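Putative glycosyl hydrolase (Bacteroides thetaiotaomicron VPI-5482, PDB 3K11) is of unknown function but probably acts as a hydrolase on carbohydrate substrates. Local coordinates at residues 196-201 with 251-256; 51-56 with 67-72; 91-96 with 403-408. One frame throughout, in Å; residues are numbered along the deposited sequence.

Interaction 1: residues 196-201 with 251-256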
ATOM      1  N   ARG A 196       9.231  16.811  25.724  0.70 24.55           N
ATOM      2  CA  ARG A 196       8.410  16.873  26.941  0.70 26.67           C
ATOM      3  C   ARG A 196       7.106  16.120  26.737  0.70 22.59           C
ATOM      4  O   ARG A 196       6.532  16.126  25.644  0.70 24.16           O
ATOM      5  CB  ARG A 196       8.039  18.298  27.289  0.70 27.94           C
ATOM      6  CG  ARG A 196       9.181  19.151  27.758  0.70 36.16           C
ATOM      7  CD  ARG A 196       8.657  20.258  28.645  0.70 48.59           C
ATOM      8  NE  ARG A 196       9.695  21.242  28.942  0.70 52.79           N
ATOM      9  CZ  ARG A 196       9.799  22.435  28.362  0.70 58.04           C
ATOM     10  NH1 ARG A 196       8.910  22.865  27.458  0.70 62.30           N
ATOM     11  NH2 ARG A 196      10.801  23.229  28.708  0.70 61.01           N
ATOM     12  N   ASN A 197       6.646  15.463  27.794  1.00 23.15           N
ATOM     13  CA  ASN A 197       5.342  14.827  27.816  1.00 24.55           C
ATOM     14  C   ASN A 197       5.064  14.005  26.565  1.00 24.52           C
ATOM     15  O   ASN A 197       4.086  14.219  25.829  1.00 25.46           O
ATOM     16  CB  ASN A 197       4.236  15.884  28.054  1.00 26.33           C
ATOM     17  CG  ASN A 197       4.208  16.347  29.508  1.00 25.39           C
ATOM     18  OD1 ASN A 197       5.033  15.945  30.294  1.00 26.73           O
ATOM     19  ND2 ASN A 197       3.224  17.111  29.871  1.00 27.45           N
ATOM     20  N   THR A 198       5.964  13.052  26.354  1.00 24.84           N
ATOM     21  CA  THR A 198       5.848  12.093  25.246  1.00 22.00           C
ATOM     22  C   THR A 198       5.401  10.740  25.752  1.00 24.07           C
ATOM     23  O   THR A 198       5.922  10.211  26.733  1.00 25.32           O
ATOM     24  CB  THR A 198       7.227  11.925  24.546  1.00 26.87           C
ATOM     25  OG1 THR A 198       7.674  13.207  24.078  1.00 29.81           O
ATOM     26  CG2 THR A 198       7.137  10.979  23.394  1.00 21.52           C
ATOM     27  N   LEU A 199       4.426  10.169  25.047  1.00 23.70           N
ATOM     28  CA  LEU A 199       4.039   8.808  25.261  1.00 21.81           C
ATOM     29  C   LEU A 199       4.775   7.933  24.244  1.00 22.56           C
ATOM     30  O   LEU A 199       4.780   8.246  23.075  1.00 23.15           O
ATOM     31  CB  LEU A 199       2.546   8.611  25.136  1.00 21.12           C
ATOM     32  CG  LEU A 199       1.614   9.332  26.111  1.00 23.56           C
ATOM     33  CD1 LEU A 199       0.125   8.954  25.820  1.00 20.21           C
ATOM     34  CD2 LEU A 199       2.033   9.046  27.605  1.00 21.94           C
ATOM     35  N   TRP A 200       5.321   6.831  24.746  1.00 23.24           N
ATOM     36  CA  TRP A 200       5.948   5.767  23.956  1.00 23.59           C
ATOM     37  C   TRP A 200       5.048   4.570  23.977  1.00 22.90           C
ATOM     38  O   TRP A 200       4.672   4.086  25.049  1.00 21.57           O
ATOM     39  CB  TRP A 200       7.264   5.373  24.602  1.00 22.81           C
ATOM     40  CG  TRP A 200       8.365   6.350  24.424  1.00 23.77           C
ATOM     41  CD1 TRP A 200       8.403   7.663  24.823  1.00 23.95           C
ATOM     42  CD2 TRP A 200       9.629   6.057  23.866  1.00 21.19           C
ATOM     43  NE1 TRP A 200       9.616   8.208  24.512  1.00 25.78           N
ATOM     44  CE2 TRP A 200      10.403   7.244  23.940  1.00 20.71           C
ATOM     45  CE3 TRP A 200      10.190   4.901  23.302  1.00 25.40           C
ATOM     46  CZ2 TRP A 200      11.732   7.306  23.493  1.00 22.93           C
ATOM     47  CZ3 TRP A 200      11.491   4.966  22.821  1.00 25.72           C
ATOM     48  CH2 TRP A 200      12.263   6.156  22.946  1.00 24.26           C
ATOM     49  N   LEU A 201       4.725   4.049  22.804  1.00 22.74           N
ATOM     50  CA  LEU A 201       3.887   2.851  22.721  1.00 21.52           C
ATOM     51  C   LEU A 201       4.503   1.733  23.567  1.00 24.18           C
ATOM     52  O   LEU A 201       3.782   0.951  24.210  1.00 24.91           O
ATOM     53  CB  LEU A 201       3.739   2.426  21.256  1.00 23.91           C
ATOM     54  CG  LEU A 201       2.755   1.331  20.966  1.00 18.49           C
ATOM     55  CD1 LEU A 201       1.345   1.693  21.477  1.00 18.83           C
ATOM     56  CD2 LEU A 201       2.763   1.013  19.430  1.00 22.28           C
ATOM     57  N   GLY A 251       4.709   6.808  18.715  1.00 21.88           N
ATOM     58  CA  GLY A 251       4.854   7.923  19.627  1.00 22.78           C
ATOM     59  C   GLY A 251       3.763   8.950  19.564  1.00 24.37           C
ATOM     60  O   GLY A 251       3.016   9.098  18.573  1.00 23.80           O
ATOM     61  N   TRP A 252       3.695   9.715  20.631  1.00 22.26           N
ATOM     62  CA  TRP A 252       2.681  10.782  20.785  1.00 23.99           C
ATOM     63  C   TRP A 252       3.253  11.857  21.681  1.00 24.15           C
ATOM     64  O   TRP A 252       3.470  11.622  22.854  1.00 25.01           O
ATOM     65  CB  TRP A 252       1.418  10.207  21.429  1.00 22.62           C
ATOM     66  CG  TRP A 252       0.246  11.126  21.503  1.00 25.27           C
ATOM     67  CD1 TRP A 252      -0.755  11.283  20.564  1.00 23.55           C
ATOM     68  CD2 TRP A 252      -0.112  11.979  22.616  1.00 23.08           C
ATOM     69  NE1 TRP A 252      -1.672  12.195  21.015  1.00 24.59           N
ATOM     70  CE2 TRP A 252      -1.308  12.620  22.277  1.00 25.55           C
ATOM     71  CE3 TRP A 252       0.475  12.238  23.868  1.00 24.90           C
ATOM     72  CZ2 TRP A 252      -1.947  13.502  23.144  1.00 24.93           C
ATOM     73  CZ3 TRP A 252      -0.177  13.093  24.722  1.00 23.28           C
ATOM     74  CH2 TRP A 252      -1.341  13.738  24.343  1.00 23.77           C
ATOM     75  N   VAL A 253       3.446  13.046  21.118  1.00 21.47           N
ATOM     76  CA  VAL A 253       3.965  14.193  21.866  1.00 24.12           C
ATOM     77  C   VAL A 253       2.816  15.132  22.189  1.00 25.91           C
ATOM     78  O   VAL A 253       2.124  15.642  21.308  1.00 23.61           O
ATOM     79  CB  VAL A 253       5.070  14.947  21.071  1.00 22.64           C
ATOM     80  CG1 VAL A 253       5.542  16.200  21.844  1.00 20.12           C
ATOM     81  CG2 VAL A 253       6.266  13.953  20.817  1.00 22.23           C
ATOM     82  N   GLU A 254       2.636  15.404  23.461  1.00 24.38           N
ATOM     83  CA  GLU A 254       1.428  16.122  23.897  1.00 24.27           C
ATOM     84  C   GLU A 254       1.278  17.476  23.262  1.00 25.38           C
ATOM     85  O   GLU A 254       0.176  17.840  22.886  1.00 26.08           O
ATOM     86  CB  GLU A 254       1.417  16.250  25.398  1.00 25.85           C
ATOM     87  CG  GLU A 254       0.168  16.900  26.020  1.00 26.68           C
ATOM     88  CD  GLU A 254       0.345  16.988  27.518  1.00 25.52           C
ATOM     89  OE1 GLU A 254       1.157  17.836  27.972  1.00 27.95           O
ATOM     90  OE2 GLU A 254      -0.321  16.185  28.234  1.00 23.80           O
ATOM     91  N   SER A 255       2.373  18.212  23.103  1.00 22.75           N
ATOM     92  CA  SER A 255       2.281  19.562  22.542  1.00 24.92           C
ATOM     93  C   SER A 255       1.988  19.635  21.057  1.00 24.79           C
ATOM     94  O   SER A 255       1.573  20.699  20.547  1.00 25.49           O
ATOM     95  CB  SER A 255       3.549  20.344  22.788  1.00 25.93           C
ATOM     96  OG  SER A 255       4.654  19.873  22.023  1.00 24.01           O
ATOM     97  N   SER A 256       2.233  18.553  20.346  1.00 25.93           N
ATOM     98  CA  SER A 256       2.101  18.587  18.891  1.00 23.97           C
ATOM     99  C   SER A 256       0.646  18.671  18.432  1.00 26.18           C
ATOM    100  O   SER A 256      -0.216  17.976  18.946  1.00 27.70           O
ATOM    101  CB  SER A 256       2.793  17.395  18.214  1.00 24.83           C
ATOM    102  OG  SER A 256       4.208  17.468  18.315  1.00 24.10           O
TER
HETATM  103  O   HOH W   1       4.737  17.963  24.822  1.00 22.38           O

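Interaction 2: residues 51-56 with 67-72. With EDO (1,2-ethanediol), chain Q.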
ATOM      1  N   VAL A  51      29.297 -13.893  39.601  1.00 20.86           N
ATOM      2  CA  VAL A  51      30.029 -12.650  39.856  1.00 21.83           C
ATOM      3  C   VAL A  51      31.499 -12.918  39.561  1.00 22.32           C
ATOM      4  O   VAL A  51      32.050 -13.933  39.986  1.00 20.86           O
ATOM      5  CB  VAL A  51      29.830 -12.150  41.306  1.00 21.61           C
ATOM      6  CG1 VAL A  51      30.653 -10.907  41.605  1.00 20.70           C
ATOM      7  CG2 VAL A  51      28.317 -11.879  41.548  1.00 21.49           C
ATOM      8  N   VAL A  52      32.139 -12.004  38.828  1.00 21.71           N
ATOM      9  CA  VAL A  52      33.559 -12.148  38.535  1.00 20.07           C
ATOM     10  C   VAL A  52      34.269 -10.817  38.758  1.00 23.03           C
ATOM     11  O   VAL A  52      33.646  -9.766  38.820  1.00 21.20           O
ATOM     12  CB  VAL A  52      33.799 -12.560  37.062  1.00 21.89           C
ATOM     13  CG1 VAL A  52      33.080 -13.882  36.724  1.00 18.79           C
ATOM     14  CG2 VAL A  52      33.329 -11.453  36.117  1.00 18.28           C
ATOM     15  N   ASP A  53      35.582 -10.891  38.879  1.00 22.39           N
ATOM     16  CA  ASP A  53      36.439  -9.713  38.892  1.00 22.35           C
ATOM     17  C   ASP A  53      36.451  -9.134  37.481  1.00 24.76           C
ATOM     18  O   ASP A  53      36.714  -9.850  36.491  1.00 24.78           O
ATOM     19  CB  ASP A  53      37.831 -10.107  39.296  1.00 22.86           C
ATOM     20  CG  ASP A  53      38.775  -8.917  39.325  1.00 27.00           C
ATOM     21  OD1 ASP A  53      39.140  -8.398  38.248  1.00 24.48           O
ATOM     22  OD2 ASP A  53      39.150  -8.534  40.425  1.00 29.49           O
ATOM     23  N   LYS A  54      36.137  -7.848  37.381  1.00 21.55           N
ATOM     24  CA  LYS A  54      35.991  -7.212  36.096  1.00 25.41           C
ATOM     25  C   LYS A  54      37.286  -7.125  35.301  1.00 24.31           C
ATOM     26  O   LYS A  54      37.232  -6.973  34.087  1.00 27.82           O
ATOM     27  CB  LYS A  54      35.382  -5.819  36.241  1.00 29.18           C
ATOM     28  CG  LYS A  54      36.264  -4.839  36.922  1.00 30.84           C
ATOM     29  CD  LYS A  54      35.485  -3.574  37.242  1.00 34.66           C
ATOM     30  CE  LYS A  54      36.373  -2.522  37.902  1.00 45.00           C
ATOM     31  NZ  LYS A  54      35.583  -1.367  38.487  1.00 47.27           N
ATOM     32  N   ASN A  55      38.415  -7.224  35.974  1.00 23.45           N
ATOM     33  CA  ASN A  55      39.700  -7.161  35.312  1.00 24.26           C
ATOM     34  C   ASN A  55      40.216  -8.508  34.880  1.00 26.11           C
ATOM     35  O   ASN A  55      40.754  -8.643  33.774  1.00 31.13           O
ATOM     36  CB  ASN A  55      40.692  -6.531  36.272  1.00 26.17           C
ATOM     37  CG  ASN A  55      40.215  -5.189  36.767  1.00 28.78           C
ATOM     38  OD1 ASN A  55      40.103  -4.940  37.981  1.00 31.88           O
ATOM     39  ND2 ASN A  55      39.932  -4.324  35.831  1.00 26.55           N
ATOM     40  N   THR A  56      40.074  -9.516  35.737  1.00 20.91           N
ATOM     41  CA  THR A  56      40.722 -10.790  35.434  1.00 19.91           C
ATOM     42  C   THR A  56      39.732 -11.867  34.930  1.00 22.78           C
ATOM     43  O   THR A  56      40.168 -12.930  34.406  1.00 23.93           O
ATOM     44  CB  THR A  56      41.362 -11.350  36.631  1.00 19.77           C
ATOM     45  OG1 THR A  56      40.367 -11.613  37.600  1.00 20.40           O
ATOM     46  CG2 THR A  56      42.419 -10.378  37.236  1.00 21.29           C
ATOM     47  N   GLY A  67      34.389  -5.889  46.492  1.00 28.98           N
ATOM     48  CA  GLY A  67      34.373  -4.435  46.310  1.00 26.03           C
ATOM     49  C   GLY A  67      33.959  -4.031  44.921  1.00 27.07           C
ATOM     50  O   GLY A  67      33.215  -4.771  44.257  1.00 25.54           O
ATOM     51  N   ASP A  68      34.426  -2.863  44.466  0.70 25.89           N
ATOM     52  CA  ASP A  68      33.989  -2.311  43.175  0.70 28.97           C
ATOM     53  C   ASP A  68      34.636  -3.007  41.949  0.70 25.42           C
ATOM     54  O   ASP A  68      34.389  -2.619  40.827  0.70 31.72           O
ATOM     55  CB  ASP A  68      34.137  -0.770  43.125  0.70 31.45           C
ATOM     56  CG  ASP A  68      35.588  -0.290  43.281  0.70 37.74           C
ATOM     57  OD1 ASP A  68      36.525  -1.034  42.923  0.70 42.97           O
ATOM     58  OD2 ASP A  68      35.785   0.845  43.775  0.70 51.05           O
ATOM     59  N   GLU A  69      35.437  -4.030  42.182  1.00 26.97           N
ATOM     60  CA  GLU A  69      35.972  -4.866  41.094  1.00 27.62           C
ATOM     61  C   GLU A  69      34.934  -5.886  40.627  1.00 27.48           C
ATOM     62  O   GLU A  69      35.082  -6.424  39.539  1.00 27.38           O
ATOM     63  CB  GLU A  69      37.242  -5.617  41.535  1.00 29.85           C
ATOM     64  CG  GLU A  69      37.069  -6.834  42.511  1.00 29.63           C
ATOM     65  CD  GLU A  69      36.630  -6.462  43.914  1.00 37.97           C
ATOM     66  OE1 GLU A  69      36.860  -5.286  44.296  1.00 32.07           O
ATOM     67  OE2 GLU A  69      36.066  -7.351  44.632  1.00 30.66           O
ATOM     68  N   ALA A  70      33.919  -6.179  41.450  1.00 26.08           N
ATOM     69  CA  ALA A  70      32.953  -7.246  41.144  1.00 25.39           C
ATOM     70  C   ALA A  70      31.931  -6.793  40.111  1.00 25.66           C
ATOM     71  O   ALA A  70      31.453  -5.634  40.163  1.00 22.53           O
ATOM     72  CB  ALA A  70      32.245  -7.695  42.430  1.00 24.80           C
ATOM     73  N   GLN A  71      31.597  -7.694  39.164  1.00 20.95           N
ATOM     74  CA  GLN A  71      30.536  -7.448  38.233  1.00 22.62           C
ATOM     75  C   GLN A  71      29.884  -8.781  37.882  1.00 21.98           C
ATOM     76  O   GLN A  71      30.486  -9.837  38.049  1.00 22.06           O
ATOM     77  CB  GLN A  71      31.049  -6.789  36.968  1.00 22.20           C
ATOM     78  CG  GLN A  71      31.998  -7.662  36.178  1.00 22.18           C
ATOM     79  CD  GLN A  71      32.395  -7.081  34.846  1.00 29.98           C
ATOM     80  OE1 GLN A  71      32.198  -5.887  34.578  1.00 28.12           O
ATOM     81  NE2 GLN A  71      32.936  -7.933  33.986  1.00 25.50           N
ATOM     82  N   LEU A  72      28.686  -8.722  37.352  1.00 23.04           N
ATOM     83  CA  LEU A  72      28.067  -9.922  36.802  1.00 23.31           C
ATOM     84  C   LEU A  72      28.895 -10.313  35.573  1.00 23.48           C
ATOM     85  O   LEU A  72      29.288  -9.447  34.779  1.00 22.73           O
ATOM     86  CB  LEU A  72      26.625  -9.627  36.406  1.00 24.71           C
ATOM     87  CG  LEU A  72      25.661  -9.148  37.505  1.00 24.61           C
ATOM     88  CD1 LEU A  72      24.290  -8.996  36.963  1.00 23.41           C
ATOM     89  CD2 LEU A  72      25.719 -10.141  38.699  1.00 21.50           C
TER
HETATM   90  C1  EDO Q  16      32.392  -0.836  38.180  1.00 77.30           C
HETATM   91  O1  EDO Q  16      32.371  -1.358  39.516  1.00 74.29           O
HETATM   92  C2  EDO Q  16      32.965   0.568  38.190  1.00 76.97           C
HETATM   93  O2  EDO Q  16      31.919   1.471  38.523  1.00 74.92           O

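Interaction 3: residues 91-96 with 403-408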
ATOM      1  N   LEU A  91       9.730 -18.238  29.344  1.00 24.33           N
ATOM      2  CA  LEU A  91      10.147 -19.543  29.895  1.00 25.57           C
ATOM      3  C   LEU A  91       9.211 -20.068  30.966  1.00 26.82           C
ATOM      4  O   LEU A  91       8.996 -21.296  31.068  1.00 26.08           O
ATOM      5  CB  LEU A  91      11.586 -19.437  30.414  1.00 26.07           C
ATOM      6  CG  LEU A  91      12.642 -19.323  29.295  1.00 24.87           C
ATOM      7  CD1 LEU A  91      14.024 -18.936  29.883  1.00 20.44           C
ATOM      8  CD2 LEU A  91      12.698 -20.606  28.395  1.00 23.49           C
ATOM      9  N   ILE A  92       8.629 -19.168  31.764  1.00 22.74           N
ATOM     10  CA  ILE A  92       7.575 -19.567  32.695  1.00 24.60           C
ATOM     11  C   ILE A  92       6.431 -20.189  31.896  1.00 25.99           C
ATOM     12  O   ILE A  92       5.897 -21.250  32.226  1.00 25.84           O
ATOM     13  CB  ILE A  92       7.095 -18.375  33.534  1.00 26.69           C
ATOM     14  CG1 ILE A  92       8.182 -17.912  34.505  1.00 27.22           C
ATOM     15  CG2 ILE A  92       5.783 -18.709  34.338  1.00 23.80           C
ATOM     16  CD1 ILE A  92       7.934 -16.487  35.046  1.00 23.92           C
ATOM     17  N   ALA A  93       6.064 -19.536  30.802  1.00 26.83           N
ATOM     18  CA  ALA A  93       4.989 -20.052  29.974  1.00 27.24           C
ATOM     19  C   ALA A  93       5.372 -21.353  29.297  1.00 28.53           C
ATOM     20  O   ALA A  93       4.556 -22.288  29.238  1.00 28.38           O
ATOM     21  CB  ALA A  93       4.555 -19.004  28.917  1.00 25.28           C
ATOM     22  N   ALA A  94       6.603 -21.427  28.783  1.00 26.25           N
ATOM     23  CA  ALA A  94       7.059 -22.632  28.095  1.00 27.56           C
ATOM     24  C   ALA A  94       7.062 -23.847  29.039  1.00 27.73           C
ATOM     25  O   ALA A  94       6.721 -24.971  28.618  1.00 26.50           O
ATOM     26  CB  ALA A  94       8.414 -22.424  27.462  1.00 27.67           C
ATOM     27  N   ALA A  95       7.427 -23.640  30.312  1.00 27.37           N
ATOM     28  CA  ALA A  95       7.425 -24.761  31.253  1.00 26.67           C
ATOM     29  C   ALA A  95       6.016 -25.307  31.347  1.00 27.52           C
ATOM     30  O   ALA A  95       5.833 -26.497  31.481  1.00 28.41           O
ATOM     31  CB  ALA A  95       7.913 -24.340  32.661  1.00 24.24           C
ATOM     32  N   GLU A  96       5.020 -24.430  31.284  1.00 27.85           N
ATOM     33  CA  GLU A  96       3.636 -24.850  31.428  1.00 31.97           C
ATOM     34  C   GLU A  96       3.097 -25.568  30.210  1.00 30.65           C
ATOM     35  O   GLU A  96       2.402 -26.565  30.356  1.00 29.55           O
ATOM     36  CB  GLU A  96       2.735 -23.667  31.739  1.00 32.64           C
ATOM     37  CG  GLU A  96       1.347 -24.114  32.217  1.00 43.24           C
ATOM     38  CD  GLU A  96       0.358 -22.980  32.265  1.00 47.57           C
ATOM     39  OE1 GLU A  96       0.778 -21.850  32.638  1.00 72.00           O
ATOM     40  OE2 GLU A  96      -0.830 -23.226  31.936  1.00 64.25           O
ATOM     41  N   VAL A 403      10.507 -15.361  20.608  1.00 24.28           N
ATOM     42  CA  VAL A 403      10.571 -16.623  19.898  1.00 23.63           C
ATOM     43  C   VAL A 403      10.236 -17.745  20.848  1.00 22.89           C
ATOM     44  O   VAL A 403       9.515 -18.681  20.486  1.00 23.73           O
ATOM     45  CB  VAL A 403      11.965 -16.792  19.231  1.00 24.99           C
ATOM     46  CG1 VAL A 403      12.186 -18.237  18.767  1.00 21.44           C
ATOM     47  CG2 VAL A 403      12.086 -15.773  18.052  1.00 22.25           C
ATOM     48  N   LEU A 404      10.807 -17.704  22.048  1.00 22.03           N
ATOM     49  CA  LEU A 404      10.529 -18.760  23.029  1.00 23.92           C
ATOM     50  C   LEU A 404       9.055 -18.812  23.406  1.00 25.00           C
ATOM     51  O   LEU A 404       8.453 -19.883  23.506  1.00 22.47           O
ATOM     52  CB  LEU A 404      11.375 -18.557  24.304  1.00 24.19           C
ATOM     53  CG  LEU A 404      12.900 -18.806  24.168  1.00 27.38           C
ATOM     54  CD1 LEU A 404      13.693 -18.193  25.371  1.00 22.40           C
ATOM     55  CD2 LEU A 404      13.189 -20.331  24.058  1.00 20.63           C
ATOM     56  N   TRP A 405       8.490 -17.642  23.629  1.00 22.27           N
ATOM     57  CA  TRP A 405       7.094 -17.518  24.073  1.00 22.23           C
ATOM     58  C   TRP A 405       6.162 -17.952  22.951  1.00 23.23           C
ATOM     59  O   TRP A 405       5.231 -18.713  23.173  1.00 24.66           O
ATOM     60  CB  TRP A 405       6.807 -16.069  24.472  1.00 24.04           C
ATOM     61  CG  TRP A 405       5.828 -15.884  25.601  1.00 22.60           C
ATOM     62  CD1 TRP A 405       4.934 -16.782  26.085  1.00 24.43           C
ATOM     63  CD2 TRP A 405       5.641 -14.691  26.355  1.00 22.88           C
ATOM     64  NE1 TRP A 405       4.209 -16.229  27.095  1.00 24.81           N
ATOM     65  CE2 TRP A 405       4.609 -14.937  27.275  1.00 22.38           C
ATOM     66  CE3 TRP A 405       6.262 -13.443  26.358  1.00 23.01           C
ATOM     67  CZ2 TRP A 405       4.161 -13.970  28.151  1.00 25.29           C
ATOM     68  CZ3 TRP A 405       5.832 -12.493  27.238  1.00 23.28           C
ATOM     69  CH2 TRP A 405       4.774 -12.745  28.102  1.00 21.87           C
ATOM     70  N   ALA A 406       6.442 -17.499  21.734  1.00 21.36           N
ATOM     71  CA  ALA A 406       5.657 -17.943  20.571  1.00 23.79           C
ATOM     72  C   ALA A 406       5.670 -19.468  20.363  1.00 24.18           C
ATOM     73  O   ALA A 406       4.641 -20.109  20.091  1.00 23.13           O
ATOM     74  CB  ALA A 406       6.132 -17.176  19.325  1.00 21.00           C
ATOM     75  N   GLY A 407       6.852 -20.050  20.491  1.00 23.21           N
ATOM     76  CA  GLY A 407       7.017 -21.494  20.354  1.00 24.01           C
ATOM     77  C   GLY A 407       6.231 -22.207  21.409  1.00 25.50           C
ATOM     78  O   GLY A 407       5.504 -23.150  21.124  1.00 23.12           O
ATOM     79  N   ALA A 408       6.380 -21.755  22.648  1.00 23.56           N
ATOM     80  CA  ALA A 408       5.636 -22.355  23.757  1.00 27.02           C
ATOM     81  C   ALA A 408       4.138 -22.370  23.500  1.00 23.84           C
ATOM     82  O   ALA A 408       3.468 -23.372  23.748  1.00 24.69           O
ATOM     83  CB  ALA A 408       5.916 -21.594  25.045  1.00 26.53           C
TER

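Interaction 1: residues 196-201 with 251-256
Asn-197 and Glu-254 lie side by side where strand 247-253 ends and strand 198-200 begins. Glu-254 has CG anti to the backbone N (chi1 -176°) and runs extended, alongside Asn-197. ND2 of Asn-197 donates to OE1 of Glu-254 at 2.9 Å, in a nearly straight bond (173°). The carboxylate oxygen lies in the plane of the amide. The amide nitrogen comes from above the carboxylate plane, and the two planes stand 84° apart. Glu-254 N also donates to Asn-197 O at 3.0 Å. An alanine in place of Glu-254 would probably leave ND2 without its carboxylate mate and the amide freer to turn.

Two residues on, Leu-199 and Trp-252 form a hydrogen-bonded pair. Leu-199 N reaches Trp-252 O at 2.8 Å, and Trp-252 N reaches Leu-199 O at 3.1 Å. Their side chains run alongside each other, with Leu-199 CD1 at 3.8 Å from Trp-252 CE3. Thr-198 and Val-253 occupy the other face of the sheet. There Thr-198 OG1 is 3.6 Å from Val-253 CG2 and is hydrogen-bonded to Gln-195 O.

Farther out, a water ties Arg-196 O (2.7 Å) to Ser-255 N (2.9 Å), in the type I turn from Val-253 to Ser-256. Tyr-182 OH bonds to Asn-197 OD1, so both ends of the amide are engaged. Asn-197 and Thr-198 together face Arg-191 in a G1 beta bulge. Ser-256 OG bonds to Asp-346 of the second subunit.

Strand 198-200 is an outer strand of a small three-stranded antiparallel sheet, with 247-253 in the middle. The pair has an apolar middle and a polar end, and its amide orientation is set by a donor bond and an acceptor bond at once.

Interaction 2: residues 51-56 with 67-72
Val-52 and Gln-71 form the tight centre of this contact as an antiparallel hydrogen-bonded pair. Val-52 N donates to Gln-71 O at 2.8 Å, and Gln-71 N returns a bond to Val-52 O at 2.9 Å. A third backbone bond, Lys-54 N to Glu-69 O at 2.8 Å, extends the pairing beyond the strand. The two short strands are strongly twisted against each other, with 134° between their directions. Strand 51-53 is the central one of a three-stranded antiparallel sheet, between 59-60 and 70-72.

On the buried side, Val-51 CG1 packs 3.7 Å from Ala-70 CB. Ile-60 of the neighbouring strand touches both residues. Phe-113, Val-117 and Phe-121 of helix 101-128 also press on Val-51.

The other end is looser and more polar. Lys-54 has CG between its backbone N and carbonyl carbon (chi1 68°), and its chain then runs extended. NZ donates to Asp-68 O at 2.9 Å. The same carbonyl accepts O1 of a bound 1,2-ethanediol at 2.7 Å, probably a guest from the crystallisation liquor. The root of the lysine is better packed, since its CB lies 3.5 Å from Gln-71 CD.

Asp-53 uses its two oxygens differently. OD1 accepts Asn-55 N and Thr-56 N from opposite faces of the carboxylate plane, which makes an Asx turn at the end of the strand. OD2 lies 3.4 Å from Glu-69 CG. The glutamate chain is bent at chi2 (-69°), and its OE2 accepts Gly-67 N.

Asp-53 and Glu-69 thus each accept backbone N-H groups of their own turn, and the nearby positive charge is held by a main-chain oxygen. The contact is probably fixed by its backbone bonds and apolar side more than by attraction between charges.

Interaction 3: residues 91-96 with 403-408
Ala-94 and Ala-408 mark the closest backbone approach of helical segments 91-96 and 403-408, which run nearly parallel, their axes 22° apart in direction and 8.4 Å at closest approach. The CB of Ala-408 sits 3.4 Å from Ala-94 CA, which is tighter than usual carbon contact. The two CB atoms are 3.6 Å apart. Such small side chains allow the helices to come this near.

Ala-93 meets the indole of Trp-405 obliquely. Its CB is 3.3 Å from NE1 and 3.6 Å from CD1, so the five-membered ring does the touching. Tyr-334 meets the same indole from outside the two segments. About one turn earlier than the alanine pair, Leu-91 and Leu-404 meet methyl to methyl, CD2 to CD1, at 4.0 Å. Leu-404 has CG anti to the carbonyl carbon (chi1 -70°), and its CD1 branch makes this contact.

Polar links lie next to this apolar seam. Thr-97 OG1 bonds to Ala-408 O, and Glu-96 forms a salt bridge with Arg-412. Both join the same two helices, the salt bridge reaching one turn beyond Ala-408.

The side-chain contact itself is apolar and depends on close fit. It ties a helix near the start of the chain to one near its end, consistent with closing the ring of an (alpha/alpha)6 barrel, the fold of this family.

In the fold
From the N terminus, interaction 2 comes first. It closes the short loop between 51-56 and 67-72 and builds a small sheet against helix 101-128. Helix 82-98 follows and carries the opening segment of interaction 3, whose loop ends only at helix 400-416. That loop spans most of the helical domain. Interaction 1 is nested within it and closes its own loop, which includes helices 202-217 and 222-240. None of the loops cross. The contacts do not touch: nearest atoms are about 24 Å apart for interactions 1 and 2, about 14 Å for 1 and 3, and about 16 Å for 2 and 3. Interaction 3 lies nearest the centre of the chain.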